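Abhydrolase domain-containing protein (Exiguobacterium antarcticum, PDB 5H3H) is an alpha/beta hydrolase-fold esterase that probably hydrolyses carboxylic ester bonds and, like related perhydrolases, may also handle peroxy acids. Local coordinates at residues 3-8 and 13-18; 50-55 and 79-84. One frame throughout, in Å; residues are numbered along the deposited sequence.

Contact 1: 3-8 and 13-18; sequences TFIQAV and IYVEDI
The beta hairpin at the start of the chain pairs Phe4 and Ile5 with Tyr14 and Ile13, its two strands running antiparallel but twisted to 138°. Ile5 and Ile13 form the hydrogen-bonded pair: Ile5 N donates to Ile13 O, and Ile13 N donates to Ile5 O at 2.7 Å. Two residues along each strand, Val15 N donates a third hydrogen bond, 3.0 Å, to Thr3 O. Phe4 and Tyr14 make the non-hydrogen-bonded pair, and their rings meet on one face of the sheet in an edge-to-face stack, planes at 66°. The CD1 edge of Tyr14 comes over the rim of the Phe4 face, 3.9 Å from Phe4 CZ, while Phe4 CE1 rests on Tyr14 CB at 3.7 Å. Tyr14 CG lies opposite its backbone N (chi1 -179°), which carries the ring along its own strand to Glu16, where OH donates a very short hydrogen bond to OE1. In the mixed sheet of this hydrolase, strand 4-6 is an edge strand; Phe4 is partly exposed, while Ile5 on the other face is buried. Replacing Phe4 with an alanine would probably leave the Tyr14 ring edge without its aromatic face. Branched aliphatic side chains suit the opposite face, turned to helix 71-85: Ile5 CD1 touches Val15 CG2 at 3.7 Å.

Contact 2: 50-55 and 79-84; sequences RYIGVD and NEVIQQ
Val54, on strand 50-54, meets Val81, on helix 71-85, through methyl groups alone, and the backbones stay well apart, with the CA atoms of Val54 and Val81 8.0 Å from each other. The course of Val81 shows how so small a side chain spans the gap. Its CB leaves the helix in the direction of the strand and forks there, and both branches are used. CG2, set opposite the carbonyl carbon, comes to 3.9 Å from Val54 CG1. CG1, lying opposite the backbone N (chi1 166°), is 4.0 Å from that same methyl, Val54 CG1, and also faces Ile52, whose CG2 stands 4.3 Å from Val81 CG1. Val54 CG1 is thus met by both methyls of Val81, at an oblique angle between the two side chains, with Ile52 CG2 beside one of them. Only 90 Å² is buried between the segments, so this is a light, purely apolar touch.

Valine and isoleucine suit the strand because branching at CB is compatible with extended backbone, and valine suits the helix here because a short, forked side chain puts two methyls against the sheet without pushing the helix away. Several neighbours are apolar too: Val81 touches Val15 of strand 12-18 as well, while Val25 and Leu27 of strand 23-27 lie against Ile52 and Val54 respectively. Helix 71-85, packed by Val81 against the sheet at strands 50-54 and 12-18, links strand 50-54 to strand 90-95 in the layered arrangement of the alpha/beta hydrolase fold.

Contacts 1 and 2 lie side by side, their centres about 7 Å apart, and share one sheet, in which strands 12-18 and 50-54 are neighbours. Contact 1 is made within the sheet, at its edge, and rests on backbone hydrogen bonds and an aromatic pair; five of its seven touching residues are buried, with Thr3 exposed and Phe4 partly so. Contact 2 is made between layers, sheet to helix, and its three touching residues are all buried and aliphatic. Val15 belongs to both surroundings, since it meets Ile5 in the hairpin and Val81 and Ile52 beyond it. A polar tie joins the two as well: Asp17 OD2 forms a salt bridge with Arg50 NH2, at 2.7 Å.

Contact 1: 3-8 and 13-18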
ATOM      1  N   THR B   3      21.874  15.535  -6.330  1.00 74.77           N
ATOM      2  CA  THR B   3      22.595  14.314  -5.948  1.00 64.49           C
ATOM      3  C   THR B   3      21.751  13.135  -5.370  1.00 52.29           C
ATOM      4  O   THR B   3      20.936  12.529  -6.100  1.00 44.59           O
ATOM      5  CB  THR B   3      23.782  14.683  -5.003  1.00 70.40           C
ATOM      6  OG1 THR B   3      23.358  15.658  -4.039  1.00 79.22           O
ATOM      7  CG2 THR B   3      25.012  15.197  -5.782  1.00 67.83           C
ATOM      8  N   PHE B   4      21.951  12.812  -4.084  1.00 45.12           N
ATOM      9  CA  PHE B   4      21.825  11.431  -3.586  1.00 39.36           C
ATOM     10  C   PHE B   4      20.758  11.250  -2.516  1.00 40.90           C
ATOM     11  O   PHE B   4      20.567  12.120  -1.645  1.00 37.62           O
ATOM     12  CB  PHE B   4      23.171  10.929  -3.029  1.00 41.45           C
ATOM     13  CG  PHE B   4      24.195  10.600  -4.101  1.00 41.07           C
ATOM     14  CD1 PHE B   4      24.261   9.332  -4.660  1.00 38.45           C
ATOM     15  CD2 PHE B   4      25.099  11.562  -4.552  1.00 44.89           C
ATOM     16  CE1 PHE B   4      25.180   9.038  -5.624  1.00 35.95           C
ATOM     17  CE2 PHE B   4      26.042  11.266  -5.535  1.00 43.55           C
ATOM     18  CZ  PHE B   4      26.075  10.000  -6.064  1.00 39.96           C
ATOM     19  N   ILE B   5      20.074  10.111  -2.579  1.00 34.17           N
ATOM     20  CA  ILE B   5      19.011   9.796  -1.673  1.00 32.89           C
ATOM     21  C   ILE B   5      19.476   8.632  -0.841  1.00 31.26           C
ATOM     22  O   ILE B   5      20.094   7.734  -1.372  1.00 26.48           O
ATOM     23  CB  ILE B   5      17.718   9.434  -2.442  1.00 39.68           C
ATOM     24  CG1 ILE B   5      16.947  10.702  -2.780  1.00 39.61           C
ATOM     25  CG2 ILE B   5      16.807   8.519  -1.615  1.00 42.09           C
ATOM     26  CD1 ILE B   5      17.723  11.732  -3.573  1.00 39.72           C
ATOM     27  N   GLN B   6      19.146   8.623   0.452  1.00 29.21           N
ATOM     28  CA  GLN B   6      19.486   7.485   1.301  1.00 28.02           C
ATOM     29  C   GLN B   6      18.407   6.388   1.264  1.00 26.67           C
ATOM     30  O   GLN B   6      17.275   6.657   1.626  1.00 22.64           O
ATOM     31  CB  GLN B   6      19.680   7.929   2.742  1.00 31.30           C
ATOM     32  CG  GLN B   6      20.450   6.877   3.505  1.00 36.12           C
ATOM     33  CD  GLN B   6      20.513   7.145   4.976  1.00 39.06           C
ATOM     34  OE1 GLN B   6      19.539   6.910   5.693  1.00 45.56           O
ATOM     35  NE2 GLN B   6      21.659   7.606   5.441  1.00 37.64           N
ATOM     36  N   ALA B   7      18.782   5.171   0.867  1.00 22.42           N
ATOM     37  CA  ALA B   7      17.890   3.988   0.969  1.00 25.57           C
ATOM     38  C   ALA B   7      17.747   3.538   2.416  1.00 26.48           C
ATOM     39  O   ALA B   7      18.441   4.045   3.325  1.00 25.70           O
ATOM     40  CB  ALA B   7      18.441   2.841   0.134  1.00 27.16           C
ATOM     41  N   VAL B   8      16.881   2.568   2.652  1.00 26.28           N
ATOM     42  CA  VAL B   8      16.666   2.101   4.052  1.00 27.82           C
ATOM     43  C   VAL B   8      17.925   1.530   4.653  1.00 27.38           C
ATOM     44  O   VAL B   8      18.257   1.835   5.818  1.00 26.55           O
ATOM     45  CB  VAL B   8      15.472   1.131   4.131  1.00 27.37           C
ATOM     46  CG1 VAL B   8      15.349   0.411   5.478  1.00 26.58           C
ATOM     47  CG2 VAL B   8      14.195   1.939   3.796  1.00 29.34           C
ATOM     48  N   ILE B  13      21.531   6.676  -3.417  1.00 26.59           N
ATOM     49  CA  ILE B  13      20.856   6.553  -4.724  1.00 27.28           C
ATOM     50  C   ILE B  13      21.002   7.865  -5.458  1.00 25.06           C
ATOM     51  O   ILE B  13      20.525   8.883  -4.985  1.00 24.52           O
ATOM     52  CB  ILE B  13      19.326   6.232  -4.564  1.00 25.85           C
ATOM     53  CG1 ILE B  13      19.091   4.988  -3.723  1.00 27.27           C
ATOM     54  CG2 ILE B  13      18.645   6.060  -5.919  1.00 29.08           C
ATOM     55  CD1 ILE B  13      19.774   3.738  -4.246  1.00 27.69           C
ATOM     56  N   TYR B  14      21.611   7.854  -6.643  1.00 20.26           N
ATOM     57  CA  TYR B  14      21.738   9.059  -7.445  1.00 20.81           C
ATOM     58  C   TYR B  14      20.413   9.343  -8.116  1.00 21.09           C
ATOM     59  O   TYR B  14      19.776   8.426  -8.615  1.00 22.34           O
ATOM     60  CB  TYR B  14      22.810   8.894  -8.512  1.00 21.57           C
ATOM     61  CG  TYR B  14      22.979  10.116  -9.343  1.00 22.92           C
ATOM     62  CD1 TYR B  14      23.597  11.229  -8.821  1.00 25.99           C
ATOM     63  CD2 TYR B  14      22.468  10.183 -10.637  1.00 23.35           C
ATOM     64  CE1 TYR B  14      23.737  12.373  -9.569  1.00 29.94           C
ATOM     65  CE2 TYR B  14      22.590  11.322 -11.401  1.00 26.72           C
ATOM     66  CZ  TYR B  14      23.225  12.430 -10.850  1.00 30.38           C
ATOM     67  OH  TYR B  14      23.404  13.598 -11.559  1.00 31.58           O
ATOM     68  N   VAL B  15      20.021  10.609  -8.150  1.00 21.01           N
ATOM     69  CA  VAL B  15      18.843  11.052  -8.868  1.00 23.02           C
ATOM     70  C   VAL B  15      19.170  12.314  -9.671  1.00 23.77           C
ATOM     71  O   VAL B  15      19.678  13.307  -9.120  1.00 23.75           O
ATOM     72  CB  VAL B  15      17.696  11.407  -7.887  1.00 24.74           C
ATOM     73  CG1 VAL B  15      16.449  11.775  -8.684  1.00 27.67           C
ATOM     74  CG2 VAL B  15      17.396  10.265  -6.963  1.00 26.45           C
ATOM     75  N   GLU B  16      18.874  12.290 -10.976  1.00 24.05           N
ATOM     76  CA  GLU B  16      18.997  13.423 -11.828  1.00 23.68           C
ATOM     77  C   GLU B  16      17.642  14.181 -11.698  1.00 28.11           C
ATOM     78  O   GLU B  16      16.605  13.804 -12.260  1.00 24.34           O
ATOM     79  CB  GLU B  16      19.269  12.960 -13.281  1.00 28.01           C
ATOM     80  CG  GLU B  16      19.692  14.047 -14.250  1.00 31.60           C
ATOM     81  CD  GLU B  16      21.180  14.461 -14.197  1.00 35.38           C
ATOM     82  OE1 GLU B  16      21.998  13.744 -13.594  1.00 37.85           O
ATOM     83  OE2 GLU B  16      21.545  15.516 -14.803  1.00 32.13           O
ATOM     84  N   ASP B  17      17.657  15.246 -10.919  1.00 29.44           N
ATOM     85  CA  ASP B  17      16.428  15.973 -10.612  1.00 31.72           C
ATOM     86  C   ASP B  17      16.555  17.333 -11.329  1.00 29.24           C
ATOM     87  O   ASP B  17      17.419  18.143 -10.984  1.00 28.55           O
ATOM     88  CB  ASP B  17      16.274  16.084  -9.097  1.00 34.10           C
ATOM     89  CG  ASP B  17      15.065  16.990  -8.669  1.00 41.27           C
ATOM     90  OD1 ASP B  17      14.253  17.385  -9.534  1.00 35.44           O
ATOM     91  OD2 ASP B  17      14.922  17.298  -7.446  1.00 45.82           O
ATOM     92  N   ILE B  18      15.739  17.547 -12.354  1.00 23.68           N
ATOM     93  CA  ILE B  18      15.888  18.690 -13.283  1.00 25.19           C
ATOM     94  C   ILE B  18      14.520  19.307 -13.654  1.00 25.41           C
ATOM     95  O   ILE B  18      13.584  18.555 -14.055  1.00 23.17           O
ATOM     96  CB  ILE B  18      16.504  18.240 -14.633  1.00 25.02           C
ATOM     97  CG1 ILE B  18      17.818  17.532 -14.424  1.00 25.57           C
ATOM     98  CG2 ILE B  18      16.786  19.447 -15.497  1.00 24.58           C
ATOM     99  CD1 ILE B  18      18.398  16.909 -15.700  1.00 28.26           C
TER

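Contact 2: 50-55 and 79-84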
ATOM      1  N   ARG B  50       9.172  18.466 -14.735  1.00 25.41           N
ATOM      2  CA  ARG B  50      10.321  18.190 -13.958  1.00 25.04           C
ATOM      3  C   ARG B  50      10.687  16.706 -14.139  1.00 24.29           C
ATOM      4  O   ARG B  50       9.886  15.834 -13.834  1.00 27.07           O
ATOM      5  CB  ARG B  50      10.006  18.490 -12.527  1.00 25.33           C
ATOM      6  CG  ARG B  50      11.148  18.296 -11.585  1.00 25.74           C
ATOM      7  CD  ARG B  50      10.684  18.695 -10.208  1.00 26.25           C
ATOM      8  NE  ARG B  50      11.660  18.335  -9.190  1.00 28.62           N
ATOM      9  CZ  ARG B  50      11.473  18.492  -7.887  1.00 32.67           C
ATOM     10  NH1 ARG B  50      10.323  19.017  -7.438  1.00 31.79           N
ATOM     11  NH2 ARG B  50      12.414  18.097  -7.008  1.00 30.43           N
ATOM     12  N   TYR B  51      11.903  16.466 -14.625  1.00 24.19           N
ATOM     13  CA  TYR B  51      12.466  15.137 -14.879  1.00 22.79           C
ATOM     14  C   TYR B  51      13.120  14.618 -13.614  1.00 22.04           C
ATOM     15  O   TYR B  51      13.933  15.303 -13.018  1.00 24.36           O
ATOM     16  CB  TYR B  51      13.499  15.254 -16.010  1.00 21.23           C
ATOM     17  CG  TYR B  51      14.236  13.997 -16.299  1.00 22.82           C
ATOM     18  CD1 TYR B  51      13.652  12.961 -17.058  1.00 21.72           C
ATOM     19  CD2 TYR B  51      15.552  13.810 -15.833  1.00 22.94           C
ATOM     20  CE1 TYR B  51      14.367  11.822 -17.361  1.00 22.38           C
ATOM     21  CE2 TYR B  51      16.244  12.640 -16.124  1.00 20.97           C
ATOM     22  CZ  TYR B  51      15.663  11.662 -16.886  1.00 22.27           C
ATOM     23  OH  TYR B  51      16.376  10.469 -17.132  1.00 20.41           O
ATOM     24  N   ILE B  52      12.735  13.429 -13.164  1.00 19.85           N
ATOM     25  CA  ILE B  52      13.352  12.793 -12.042  1.00 20.74           C
ATOM     26  C   ILE B  52      13.821  11.413 -12.541  1.00 19.51           C
ATOM     27  O   ILE B  52      13.068  10.499 -12.561  1.00 17.50           O
ATOM     28  CB  ILE B  52      12.427  12.699 -10.826  1.00 22.50           C
ATOM     29  CG1 ILE B  52      12.082  14.099 -10.268  1.00 27.33           C
ATOM     30  CG2 ILE B  52      13.063  11.874  -9.724  1.00 22.47           C
ATOM     31  CD1 ILE B  52      10.642  14.461 -10.482  1.00 31.05           C
ATOM     32  N   GLY B  53      15.083  11.303 -12.940  1.00 20.90           N
ATOM     33  CA  GLY B  53      15.604  10.041 -13.492  1.00 19.29           C
ATOM     34  C   GLY B  53      16.431   9.373 -12.422  1.00 19.21           C
ATOM     35  O   GLY B  53      17.480   9.913 -12.060  1.00 24.52           O
ATOM     36  N   VAL B  54      15.942   8.263 -11.911  1.00 18.65           N
ATOM     37  CA  VAL B  54      16.638   7.545 -10.862  1.00 22.00           C
ATOM     38  C   VAL B  54      17.677   6.587 -11.450  1.00 22.57           C
ATOM     39  O   VAL B  54      17.394   5.890 -12.474  1.00 20.74           O
ATOM     40  CB  VAL B  54      15.716   6.784  -9.919  1.00 25.75           C
ATOM     41  CG1 VAL B  54      14.577   7.673  -9.379  1.00 23.97           C
ATOM     42  CG2 VAL B  54      15.169   5.556 -10.571  1.00 31.18           C
ATOM     43  N   ASP B  55      18.876   6.558 -10.863  1.00 21.65           N
ATOM     44  CA  ASP B  55      19.831   5.448 -11.178  1.00 20.18           C
ATOM     45  C   ASP B  55      19.646   4.494 -10.057  1.00 18.75           C
ATOM     46  O   ASP B  55      19.874   4.910  -8.915  1.00 20.72           O
ATOM     47  CB  ASP B  55      21.297   5.908 -11.194  1.00 19.81           C
ATOM     48  CG  ASP B  55      21.671   6.789 -12.393  1.00 21.26           C
ATOM     49  OD1 ASP B  55      20.891   6.925 -13.372  1.00 23.78           O
ATOM     50  OD2 ASP B  55      22.789   7.330 -12.374  1.00 22.50           O
ATOM     51  N   ASN B  79      10.526   4.434  -3.098  1.00 22.90           N
ATOM     52  CA  ASN B  79       9.751   5.076  -2.022  1.00 24.01           C
ATOM     53  C   ASN B  79      10.569   6.133  -1.369  1.00 23.74           C
ATOM     54  O   ASN B  79      10.109   7.250  -1.218  1.00 26.45           O
ATOM     55  CB  ASN B  79       9.249   4.076  -0.990  1.00 25.57           C
ATOM     56  CG  ASN B  79       8.430   4.742   0.130  1.00 28.75           C
ATOM     57  OD1 ASN B  79       7.343   5.317  -0.103  1.00 27.38           O
ATOM     58  ND2 ASN B  79       8.968   4.702   1.339  1.00 28.91           N
ATOM     59  N   GLU B  80      11.830   5.826  -1.074  1.00 22.05           N
ATOM     60  CA  GLU B  80      12.724   6.837  -0.562  1.00 22.79           C
ATOM     61  C   GLU B  80      12.923   8.039  -1.483  1.00 21.39           C
ATOM     62  O   GLU B  80      12.895   9.162  -1.032  1.00 21.51           O
ATOM     63  CB  GLU B  80      14.066   6.227  -0.102  1.00 25.50           C
ATOM     64  CG  GLU B  80      13.869   5.193   0.986  1.00 27.55           C
ATOM     65  CD  GLU B  80      13.172   5.784   2.207  1.00 33.25           C
ATOM     66  OE1 GLU B  80      13.542   6.947   2.580  1.00 33.20           O
ATOM     67  OE2 GLU B  80      12.294   5.072   2.764  1.00 38.36           O
ATOM     68  N   VAL B  81      13.082   7.825  -2.775  1.00 21.13           N
ATOM     69  CA  VAL B  81      13.266   8.926  -3.684  1.00 21.24           C
ATOM     70  C   VAL B  81      12.091   9.901  -3.577  1.00 22.58           C
ATOM     71  O   VAL B  81      12.282  11.103  -3.393  1.00 23.70           O
ATOM     72  CB  VAL B  81      13.398   8.452  -5.182  1.00 22.92           C
ATOM     73  CG1 VAL B  81      13.249   9.624  -6.118  1.00 20.03           C
ATOM     74  CG2 VAL B  81      14.743   7.733  -5.437  1.00 25.13           C
ATOM     75  N   ILE B  82      10.895   9.361  -3.703  1.00 21.83           N
ATOM     76  CA  ILE B  82       9.652  10.147  -3.727  1.00 25.79           C
ATOM     77  C   ILE B  82       9.426  10.829  -2.348  1.00 28.10           C
ATOM     78  O   ILE B  82       9.164  12.029  -2.318  1.00 28.70           O
ATOM     79  CB  ILE B  82       8.484   9.235  -4.172  1.00 25.94           C
ATOM     80  CG1 ILE B  82       8.542   9.093  -5.711  1.00 27.51           C
ATOM     81  CG2 ILE B  82       7.110   9.745  -3.758  1.00 28.52           C
ATOM     82  CD1 ILE B  82       7.674   7.993  -6.273  1.00 28.80           C
ATOM     83  N   GLN B  83       9.574  10.064  -1.253  1.00 29.48           N
ATOM     84  CA  GLN B  83       9.359  10.587   0.126  1.00 30.62           C
ATOM     85  C   GLN B  83      10.362  11.666   0.472  1.00 32.45           C
ATOM     86  O   GLN B  83       9.961  12.760   0.885  1.00 35.49           O
ATOM     87  CB  GLN B  83       9.408   9.466   1.178  1.00 32.51           C
ATOM     88  CG  GLN B  83       8.108   8.703   1.277  1.00 40.43           C
ATOM     89  CD  GLN B  83       8.004   7.836   2.519  1.00 48.92           C
ATOM     90  OE1 GLN B  83       8.995   7.579   3.219  1.00 50.85           O
ATOM     91  NE2 GLN B  83       6.787   7.372   2.800  1.00 52.82           N
ATOM     92  N   GLN B  84      11.653  11.412   0.259  1.00 27.31           N
ATOM     93  CA  GLN B  84      12.721  12.448   0.534  1.00 26.96           C
ATOM     94  C   GLN B  84      12.736  13.655  -0.393  1.00 27.67           C
ATOM     95  O   GLN B  84      13.147  14.740   0.010  1.00 30.99           O
ATOM     96  CB  GLN B  84      14.113  11.823   0.539  1.00 26.66           C
ATOM     97  CG  GLN B  84      14.211  10.817   1.652  1.00 25.38           C
ATOM     98  CD  GLN B  84      15.474  10.007   1.650  1.00 25.12           C
ATOM     99  OE1 GLN B  84      15.415   8.814   1.946  1.00 27.78           O
ATOM    100  NE2 GLN B  84      16.620  10.642   1.378  1.00 25.15           N
TER